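Local coordinates for putative triphosphoribosyl-dephospho-coA synthase (Archaeoglobus fulgidus DSM 4304, PDB 3H9P), which is of unproven function but probably binds ATP and may act as a triphosphoribosyl-dephospho-CoA synthase, at residues I36-G39 with V40-A43; R120-E123 with E124-Q128; K129-N132 with L133-M137; D234-A237 with S238-L242. All coordinates share one frame; numbering follows the deposited sequence.

Interaction 1: residues I36-G39 with V40-A43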
loop_
_atom_site.group_PDB
_atom_site.type_symbol
_atom_site.label_atom_id
_atom_site.label_comp_id
_atom_site.label_asym_id
_atom_site.label_seq_id
_atom_site.Cartn_x
_atom_site.Cartn_y
_atom_site.Cartn_z
ATOM N N ILE A 36 -1.515 3.419 23.541
ATOM C CA ILE A 36 -0.735 3.582 22.302
ATOM C C ILE A 36 -1.420 4.505 21.268
ATOM O O ILE A 36 -0.858 5.534 20.898
ATOM C CB ILE A 36 -0.292 2.241 21.647
ATOM C CG1 ILE A 36 0.477 1.336 22.631
ATOM C CG2 ILE A 36 0.532 2.495 20.315
ATOM C CD1 ILE A 36 1.627 1.958 23.315
ATOM N N GLY A 37 -2.607 4.098 20.807
ATOM C CA GLY A 37 -3.390 4.805 19.803
ATOM C C GLY A 37 -3.600 6.270 20.130
ATOM O O GLY A 37 -3.218 7.160 19.354
ATOM N N GLU A 38 -4.238 6.514 21.271
ATOM C CA GLU A 38 -4.464 7.862 21.776
ATOM C C GLU A 38 -3.176 8.653 21.809
ATOM O O GLU A 38 -3.163 9.827 21.451
ATOM C CB GLU A 38 -5.031 7.821 23.202
ATOM C CG GLU A 38 -6.514 7.908 23.274
ATOM C CD GLU A 38 -7.078 8.864 22.230
ATOM O OE1 GLU A 38 -6.832 10.095 22.353
ATOM O OE2 GLU A 38 -7.745 8.367 21.285
ATOM N N GLY A 39 -2.113 7.998 22.257
ATOM C CA GLY A 39 -0.791 8.601 22.337
ATOM C C GLY A 39 -0.269 9.130 21.016
ATOM O O GLY A 39 0.207 10.283 20.931
ATOM N N VAL A 40 -0.371 8.296 19.977
ATOM C CA VAL A 40 0.105 8.673 18.642
ATOM C C VAL A 40 -0.735 9.834 18.181
ATOM O O VAL A 40 -0.193 10.832 17.757
ATOM C CB VAL A 40 0.006 7.500 17.627
ATOM C CG1 VAL A 40 0.431 7.922 16.190
ATOM C CG2 VAL A 40 0.796 6.297 18.115
ATOM N N LEU A 41 -2.046 9.736 18.367
ATOM C CA LEU A 41 -2.971 10.783 17.948
ATOM C C LEU A 41 -2.768 12.147 18.635
ATOM O O LEU A 41 -2.811 13.194 17.983
ATOM C CB LEU A 41 -4.427 10.294 18.064
ATOM C CG LEU A 41 -5.550 11.281 17.721
ATOM C CD1 LEU A 41 -5.562 11.617 16.247
ATOM C CD2 LEU A 41 -6.937 10.765 18.149
ATOM N N ARG A 42 -2.531 12.118 19.947
ATOM C CA ARG A 42 -2.200 13.306 20.722
ATOM C C ARG A 42 -0.864 13.879 20.279
ATOM O O ARG A 42 -0.749 15.095 20.035
ATOM C CB ARG A 42 -2.178 12.974 22.212
ATOM C CG ARG A 42 -3.543 13.273 22.879
ATOM C CD ARG A 42 -3.996 12.251 23.931
ATOM N NE ARG A 42 -5.395 12.466 24.290
ATOM C CZ ARG A 42 -5.823 13.237 25.297
ATOM N NH1 ARG A 42 -4.960 13.878 26.078
ATOM N NH2 ARG A 42 -7.131 13.366 25.527
ATOM N N ALA A 43 0.137 13.020 20.147
ATOM C CA ALA A 43 1.445 13.479 19.700
ATOM C C ALA A 43 1.299 14.221 18.396
ATOM O O ALA A 43 1.868 15.293 18.228
ATOM C CB ALA A 43 2.459 12.306 19.564
#
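The carboxylate of Glu38 meets the guanidinium of Arg42 at the guanidinium's edge, where OE1 lies in the plane on the NE side. The two flat groups are turned steeply against each other, 77° between planes, so one oxygen does the work and no two-pronged pairing forms. The salt bridge is long, 3.4 Å from Glu38 OE1 to Arg42 NE, and its hydrogen bond is weak. The other carboxylate oxygen, OE2, stands beside Leu41, 4.0 Å from Leu41 CD2, the two side chains running the same way. Glu38 reaches both neighbours because its chain bends back at chi2 (-38°), while the aliphatic part of Arg42 lies against the carbonyl of its partner, with Arg42 CB 3.4 Å from Glu38 O. Beneath these groups runs ordinary alpha-helical bonding, here the first turns of helix 36-46: Val40 to Ile36, Leu41 to Gly37, Arg42 to Glu38 and Ala43 to Gly39. On the buried side Val40 CG2 rests 3.3 Å from Ile36 O and only loosely, at 4.4 Å, from Ile36 CG2. Ile36 and Val40 both pack on helix 58-68, and Leu41 on helix 92-105. Each charged group also has a partner beyond this turn: Ser97 hydrogen-bonds Glu38 OE2, and Glu29 makes a salt bridge with Arg42 NH1. Arg42 thus sits between two carboxylates and Glu38 is shared between an arginine and a hydroxyl, so the i to i+4 ion pair is probably a modest addition to a turn held chiefly by its backbone bonds and apolar face.

Interaction 2: residues R120-E123 with E124-Q128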
loop_
_atom_site.group_PDB
_atom_site.type_symbol
_atom_site.label_atom_id
_atom_site.label_comp_id
_atom_site.label_asym_id
_atom_site.label_seq_id
_atom_site.Cartn_x
_atom_site.Cartn_y
_atom_site.Cartn_z
ATOM N N ARG A 120 -13.233 5.270 5.537
ATOM C CA ARG A 120 -14.501 4.835 6.121
ATOM C C ARG A 120 -14.680 3.318 6.089
ATOM O O ARG A 120 -15.111 2.720 7.072
ATOM C CB ARG A 120 -15.649 5.500 5.381
ATOM C CG ARG A 120 -17.027 5.244 5.969
ATOM C CD ARG A 120 -17.960 6.380 5.594
ATOM N NE ARG A 120 -17.267 7.659 5.726
ATOM C CZ ARG A 120 -17.661 8.801 5.172
ATOM N NH1 ARG A 120 -18.774 8.857 4.437
ATOM N NH2 ARG A 120 -16.933 9.898 5.365
ATOM N N LYS A 121 -14.364 2.714 4.949
ATOM C CA LYS A 121 -14.460 1.274 4.778
ATOM C C LYS A 121 -13.378 0.510 5.539
ATOM O O LYS A 121 -13.628 -0.556 6.097
ATOM C CB LYS A 121 -14.477 0.926 3.287
ATOM C CG LYS A 121 -15.870 1.220 2.688
ATOM C CD LYS A 121 -15.878 1.263 1.194
ATOM C CE LYS A 121 -17.258 1.664 0.705
ATOM N NZ LYS A 121 -17.359 1.490 -0.755
ATOM N N THR A 122 -12.191 1.086 5.584
ATOM C CA THR A 122 -11.130 0.524 6.377
ATOM C C THR A 122 -11.488 0.575 7.856
ATOM O O THR A 122 -11.398 -0.453 8.552
ATOM C CB THR A 122 -9.789 1.201 6.109
ATOM O OG1 THR A 122 -9.548 1.208 4.695
ATOM C CG2 THR A 122 -8.677 0.419 6.782
ATOM N N GLU A 123 -11.923 1.752 8.313
ATOM C CA GLU A 123 -12.307 1.939 9.704
ATOM C C GLU A 123 -13.386 0.943 10.070
ATOM O O GLU A 123 -13.346 0.334 11.136
ATOM C CB GLU A 123 -12.846 3.346 9.954
ATOM C CG GLU A 123 -11.816 4.451 9.901
ATOM C CD GLU A 123 -12.446 5.809 9.638
ATOM O OE1 GLU A 123 -13.649 5.871 9.299
ATOM O OE2 GLU A 123 -11.739 6.825 9.757
ATOM N N GLU A 124 -14.348 0.757 9.175
ATOM C CA GLU A 124 -15.456 -0.112 9.528
ATOM C C GLU A 124 -15.045 -1.585 9.593
ATOM O O GLU A 124 -15.576 -2.317 10.407
ATOM C CB GLU A 124 -16.724 0.173 8.704
ATOM C CG GLU A 124 -16.806 -0.402 7.305
ATOM C CD GLU A 124 -18.094 0.028 6.587
ATOM O OE1 GLU A 124 -18.923 -0.856 6.252
ATOM O OE2 GLU A 124 -18.294 1.255 6.378
ATOM N N GLU A 125 -14.058 -2.001 8.801
ATOM C CA GLU A 125 -13.571 -3.383 8.894
ATOM C C GLU A 125 -12.628 -3.613 10.058
ATOM O O GLU A 125 -12.667 -4.674 10.691
ATOM C CB GLU A 125 -12.965 -3.868 7.584
ATOM C CG GLU A 125 -13.991 -3.981 6.520
ATOM C CD GLU A 125 -15.161 -4.878 6.917
ATOM O OE1 GLU A 125 -14.912 -6.041 7.302
ATOM O OE2 GLU A 125 -16.327 -4.406 6.846
ATOM N N ILE A 126 -11.801 -2.615 10.347
ATOM C CA ILE A 126 -11.058 -2.617 11.599
ATOM C C ILE A 126 -11.989 -2.851 12.780
ATOM O O ILE A 126 -11.814 -3.810 13.530
ATOM C CB ILE A 126 -10.215 -1.349 11.817
ATOM C CG1 ILE A 126 -9.076 -1.307 10.790
ATOM C CG2 ILE A 126 -9.609 -1.375 13.217
ATOM C CD1 ILE A 126 -8.494 0.063 10.598
ATOM N N ALA A 127 -12.998 -1.999 12.909
ATOM C CA ALA A 127 -14.030 -2.179 13.932
ATOM C C ALA A 127 -14.633 -3.594 13.921
ATOM O O ALA A 127 -14.503 -4.332 14.898
ATOM C CB ALA A 127 -15.122 -1.117 13.781
ATOM N N GLN A 128 -15.250 -3.974 12.798
ATOM C CA GLN A 128 -15.956 -5.253 12.662
ATOM C C GLN A 128 -15.128 -6.476 13.050
ATOM O O GLN A 128 -15.607 -7.333 13.796
ATOM C CB GLN A 128 -16.478 -5.438 11.232
ATOM C CG GLN A 128 -17.481 -4.396 10.758
ATOM C CD GLN A 128 -18.810 -4.482 11.470
ATOM O OE1 GLN A 128 -19.631 -5.336 11.156
ATOM N NE2 GLN A 128 -19.037 -3.583 12.430
#
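Glu124 folds back over the preceding turn, its CG 3.4 Å from Lys121 O and its CB equally close to Arg120 O. With CG set between its own backbone N and carbonyl carbon (chi1 80°) and the chain extended beyond, the side chain runs alongside the backbone of Arg120 and Lys121, bringing OE2 to 3.6 Å from Arg120 O. The guanidinium of Arg120 does not close on this carboxylate: Arg120 NE stays 6.5 Å from Glu124 OE2. The charge is met instead across the dimer, where Lys138 of the second subunit makes salt bridges with both Glu124 OE1 and Glu125 OE2. Were Glu124 replaced by an alanine, that lysine would probably lose one of these two carboxylates, and Lys121 O its contact with CG. All this happens along one face of helix 118-129, a regular alpha-helix with i to i+4 bonds, part of an all-helical subunit, and the face is turned to the partner chain. Glu123 is engaged mainly through its backbone, its O accepting a nearly straight bond from Ala127 N at 3.0 Å (174°), while its side chain packs on Leu96 and Leu99 of helix 92-105. Ile126 adds the apolar link: its side chain and that of Thr122 cross at a slant, Ile126 CD1 lying 3.8 Å from Thr122 CG2, and its CG1 presses to 3.3 Å from Thr122 O, the acceptor of the Ile126 N bond. The Thr122 hydroxyl itself turns back to Lys118 O.

Interaction 3: residues K129-N132 with L133-M137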
loop_
_atom_site.group_PDB
_atom_site.type_symbol
_atom_site.label_atom_id
_atom_site.label_comp_id
_atom_site.label_asym_id
_atom_site.label_seq_id
_atom_site.Cartn_x
_atom_site.Cartn_y
_atom_site.Cartn_z
ATOM N N LYS A 129 -13.897 -6.563 12.537
ATOM C CA LYS A 129 -13.035 -7.726 12.765
ATOM C C LYS A 129 -12.159 -7.574 13.997
ATOM O O LYS A 129 -11.295 -8.436 14.277
ATOM C CB LYS A 129 -12.153 -8.001 11.536
ATOM C CG LYS A 129 -12.920 -8.492 10.304
ATOM C CD LYS A 129 -13.671 -9.748 10.635
ATOM C CE LYS A 129 -14.191 -10.433 9.424
ATOM N NZ LYS A 129 -15.034 -11.578 9.839
ATOM N N LYS A 130 -12.358 -6.461 14.705
ATOM C CA LYS A 130 -11.614 -6.154 15.923
ATOM C C LYS A 130 -10.111 -6.310 15.696
ATOM O O LYS A 130 -9.416 -7.108 16.345
ATOM C CB LYS A 130 -12.137 -7.008 17.082
ATOM C CG LYS A 130 -13.607 -6.719 17.385
ATOM C CD LYS A 130 -14.084 -7.511 18.601
ATOM C CE LYS A 130 -15.590 -7.652 18.644
ATOM N NZ LYS A 130 -16.083 -8.299 19.921
ATOM N N ILE A 131 -9.614 -5.543 14.734
ATOM C CA ILE A 131 -8.227 -5.663 14.333
ATOM C C ILE A 131 -7.394 -4.674 15.115
ATOM O O ILE A 131 -7.450 -3.444 14.887
ATOM C CB ILE A 131 -8.017 -5.520 12.807
ATOM C CG1 ILE A 131 -8.932 -6.513 12.069
ATOM C CG2 ILE A 131 -6.556 -5.734 12.469
ATOM C CD1 ILE A 131 -8.753 -6.601 10.516
ATOM N N ASN A 132 -6.619 -5.214 16.051
ATOM C CA ASN A 132 -5.806 -4.367 16.873
ATOM C C ASN A 132 -4.598 -3.813 16.091
ATOM O O ASN A 132 -4.381 -4.133 14.921
ATOM C CB ASN A 132 -5.465 -5.062 18.181
ATOM C CG ASN A 132 -4.238 -5.943 18.097
ATOM O OD1 ASN A 132 -3.490 -5.940 17.135
ATOM N ND2 ASN A 132 -4.017 -6.694 19.157
ATOM N N LEU A 133 -3.812 -2.967 16.718
ATOM C CA LEU A 133 -2.819 -2.235 15.958
ATOM C C LEU A 133 -1.724 -3.189 15.507
ATOM O O LEU A 133 -1.109 -3.008 14.466
ATOM C CB LEU A 133 -2.242 -1.124 16.809
ATOM C CG LEU A 133 -1.120 -0.269 16.229
ATOM C CD1 LEU A 133 -1.612 0.500 14.934
ATOM C CD2 LEU A 133 -0.703 0.682 17.344
ATOM N N TYR A 134 -1.501 -4.224 16.313
ATOM C CA TYR A 134 -0.473 -5.213 16.032
ATOM C C TYR A 134 -0.876 -6.012 14.811
ATOM O O TYR A 134 -0.097 -6.133 13.856
ATOM C CB TYR A 134 -0.278 -6.112 17.240
ATOM C CG TYR A 134 0.774 -7.161 17.049
ATOM C CD1 TYR A 134 2.120 -6.818 17.112
ATOM C CD2 TYR A 134 0.429 -8.511 16.841
ATOM C CE1 TYR A 134 3.109 -7.762 16.973
ATOM C CE2 TYR A 134 1.436 -9.490 16.687
ATOM C CZ TYR A 134 2.774 -9.086 16.764
ATOM O OH TYR A 134 3.806 -9.960 16.618
ATOM N N GLU A 135 -2.101 -6.530 14.851
ATOM C CA GLU A 135 -2.657 -7.369 13.771
ATOM C C GLU A 135 -2.731 -6.588 12.472
ATOM O O GLU A 135 -2.391 -7.091 11.417
ATOM C CB GLU A 135 -4.028 -7.935 14.162
ATOM C CG GLU A 135 -3.965 -8.732 15.461
ATOM C CD GLU A 135 -5.318 -8.962 16.145
ATOM O OE1 GLU A 135 -6.206 -8.073 16.156
ATOM O OE2 GLU A 135 -5.491 -10.062 16.708
ATOM N N TRP A 136 -3.174 -5.350 12.562
ATOM C CA TRP A 136 -3.209 -4.476 11.411
ATOM C C TRP A 136 -1.824 -4.428 10.775
ATOM O O TRP A 136 -1.669 -4.736 9.589
ATOM C CB TRP A 136 -3.652 -3.081 11.835
ATOM C CG TRP A 136 -4.084 -2.226 10.687
ATOM C CD1 TRP A 136 -4.481 -2.650 9.455
ATOM C CD2 TRP A 136 -4.228 -0.802 10.686
ATOM N NE1 TRP A 136 -4.827 -1.580 8.671
ATOM C CE2 TRP A 136 -4.696 -0.432 9.401
ATOM C CE3 TRP A 136 -3.993 0.205 11.646
ATOM C CZ2 TRP A 136 -4.938 0.909 9.035
ATOM C CZ3 TRP A 136 -4.225 1.558 11.280
ATOM C CH2 TRP A 136 -4.692 1.888 9.983
HETATM N N MSE A 137 -0.821 -4.077 11.589
HETATM C CA MSE A 137 0.568 -3.977 11.145
HETATM C C MSE A 137 1.072 -5.303 10.550
HETATM O O MSE A 137 1.879 -5.263 9.616
HETATM C CB MSE A 137 1.504 -3.501 12.270
HETATM C CG MSE A 137 1.350 -2.050 12.706
HETATM SE SE MSE A 137 1.416 -0.687 11.273
HETATM C CE MSE A 137 -0.486 -0.632 10.824
#
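Asn132 OD1 accepts an almost straight hydrogen bond from Glu135 N (2.7 Å, 173°) and a weak, strongly bent one from Tyr134 N at 2.8 Å. In return Glu135 OE1 takes the backbone N-H of Asn132, 2.9 Å away, on the anti side of the carboxylate and slightly out of its plane. The two side chains cross at about a right angle, while the amide and carboxylate planes are only 34° apart. Asn132 CG, swung between its own backbone N and carbonyl carbon (chi1 86°), brings OD1 to the N-H groups of Tyr134 and Glu135; that of Leu133 goes instead to Thr90 OG1. This reciprocal pair is a capping box, Asn132 being the N-cap of helix 133-138. With a leucine at Asn132, Glu135 N and Tyr134 N would probably lose their side-chain acceptor and the helix start would fray. Just outside the box, Ile131 CG2 packs 4.0 Å from Trp136 CB, and Asn132 ND2 bonds weakly to Thr90 O. Lys130, with positive phi, ends the preceding helix in a Schellman motif and so turns the chain toward the cap. Across the dimer, Glu135 OE1 also forms a salt bridge with Lys129 of the second subunit.

Interaction 4: residues D234-A237 with S238-L242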
loop_
_atom_site.group_PDB
_atom_site.type_symbol
_atom_site.label_atom_id
_atom_site.label_comp_id
_atom_site.label_asym_id
_atom_site.label_seq_id
_atom_site.Cartn_x
_atom_site.Cartn_y
_atom_site.Cartn_z
ATOM N N ASP A 234 12.786 8.890 10.721
ATOM C CA ASP A 234 11.940 8.257 11.753
ATOM C C ASP A 234 12.726 7.189 12.511
ATOM O O ASP A 234 12.775 7.218 13.749
ATOM C CB ASP A 234 10.636 7.662 11.162
ATOM C CG ASP A 234 9.660 8.757 10.644
ATOM O OD1 ASP A 234 9.803 9.915 11.080
ATOM O OD2 ASP A 234 8.738 8.483 9.824
ATOM N N LEU A 235 13.384 6.276 11.774
ATOM C CA LEU A 235 14.105 5.155 12.382
ATOM C C LEU A 235 15.356 5.623 13.093
ATOM O O LEU A 235 15.845 4.982 14.039
ATOM C CB LEU A 235 14.462 4.123 11.316
ATOM C CG LEU A 235 13.262 3.310 10.801
ATOM C CD1 LEU A 235 13.512 2.754 9.388
ATOM C CD2 LEU A 235 12.896 2.173 11.742
ATOM N N THR A 236 15.893 6.751 12.657
ATOM C CA THR A 236 17.063 7.279 13.322
ATOM C C THR A 236 16.652 7.750 14.735
ATOM O O THR A 236 17.375 7.569 15.708
ATOM C CB THR A 236 17.652 8.389 12.467
ATOM O OG1 THR A 236 18.065 7.788 11.250
ATOM C CG2 THR A 236 18.865 9.093 13.144
ATOM N N ALA A 237 15.459 8.308 14.831
ATOM C CA ALA A 237 14.956 8.830 16.083
ATOM C C ALA A 237 14.624 7.717 17.035
ATOM O O ALA A 237 14.894 7.834 18.217
ATOM C CB ALA A 237 13.701 9.714 15.838
ATOM N N SER A 238 14.001 6.654 16.553
ATOM C CA SER A 238 13.645 5.579 17.469
ATOM C C SER A 238 14.930 4.888 17.993
ATOM O O SER A 238 14.971 4.457 19.150
ATOM C CB SER A 238 12.686 4.592 16.810
ATOM O OG SER A 238 13.283 3.968 15.703
ATOM N N SER A 239 15.953 4.784 17.122
ATOM C CA SER A 239 17.272 4.267 17.497
ATOM C C SER A 239 17.957 5.120 18.590
ATOM O O SER A 239 18.590 4.557 19.472
ATOM C CB SER A 239 18.213 4.211 16.278
ATOM O OG SER A 239 17.819 3.221 15.380
ATOM N N ILE A 240 17.866 6.456 18.471
ATOM C CA ILE A 240 18.385 7.377 19.467
ATOM C C ILE A 240 17.706 7.116 20.802
ATOM O O ILE A 240 18.361 7.007 21.817
ATOM C CB ILE A 240 18.190 8.884 19.065
ATOM C CG1 ILE A 240 19.069 9.275 17.868
ATOM C CG2 ILE A 240 18.558 9.821 20.244
ATOM C CD1 ILE A 240 18.726 10.636 17.239
ATOM N N PHE A 241 16.381 6.996 20.782
ATOM C CA PHE A 241 15.643 6.711 21.985
ATOM C C PHE A 241 16.139 5.434 22.659
ATOM O O PHE A 241 16.399 5.429 23.843
ATOM C CB PHE A 241 14.114 6.675 21.807
ATOM C CG PHE A 241 13.384 6.425 23.138
ATOM C CD1 PHE A 241 13.221 7.448 24.062
ATOM C CD2 PHE A 241 12.990 5.144 23.507
ATOM C CE1 PHE A 241 12.624 7.223 25.322
ATOM C CE2 PHE A 241 12.386 4.898 24.760
ATOM C CZ PHE A 241 12.212 5.942 25.673
ATOM N N LEU A 242 16.242 4.345 21.917
ATOM C CA LEU A 242 16.800 3.120 22.522
ATOM C C LEU A 242 18.224 3.288 23.046
ATOM O O LEU A 242 18.530 2.843 24.159
ATOM C CB LEU A 242 16.695 1.920 21.577
ATOM C CG LEU A 242 15.238 1.567 21.259
ATOM C CD1 LEU A 242 15.086 0.469 20.185
ATOM C CD2 LEU A 242 14.497 1.182 22.560
#
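Ser238 and Ser239 use different first torsions to aim their hydroxyls at one carbonyl: chi1 62° sets Ser238 OG between its backbone N and carbonyl carbon, whereas chi1 -70° places Ser239 OG beside its backbone N. Both swing back toward the preceding turn, Ser238 OG ending 3.2 Å and Ser239 OG 3.0 Å from Leu235 O. That oxygen already accepts the helical bond from Ser239 N (3.1 Å), which comes in above the carbonyl plane, so three polar groups gather round a single acceptor. Neither hydroxyl proton can be assigned to it with certainty, because Ser157 OG is hydrogen-bonded to Ser238 OG and Ser157 O to Ser239 OG. The bonds to Ser157 tie both serines to helix 155-167, with Leu235 O as a possible competing acceptor inside their own helix. On another face Ile240 CG1 lies 3.2 Å from Thr236 O, while Ile240 CD1 comes no closer than 4.4 Å to Thr236 CG2, a loose apolar contact. Ala237 offers only a methyl, and its carbonyl accepts from Phe241 N at 3.1 Å. Neighbouring helices close in from several directions: Thr236 packs on helix 171-182, Phe241 on helix 58-68 and Leu235 on helix 145-151. Serine hydroxyls folded back on carbonyls three and four residues earlier are a familiar feature of buried alpha-helices, and helix 230-246 is such a one, packed among other helices inside this all-helical fold.

Overall arrangement
From the N terminus the four contacts follow in series; none nests within or crosses another, and each spans neighbouring turns or a helix start without closing a long loop. Interaction 1 lies in helix 36-46 and touches interaction 3 through Ile36 CG2 and Leu133 CD2, 3.7 Å apart. Interactions 2 and 3 join helix 118-129 to helix 133-138 across the short connection, where Ile131 N probably bonds to Ile126 O, and both meet the second subunit. Helix 92-105 packs against interactions 1, 2 and 3. Interaction 4, near the chain's centre and about 31 Å from interaction 2 (centre to centre), shares helix 58-68 as a neighbour with interaction 1.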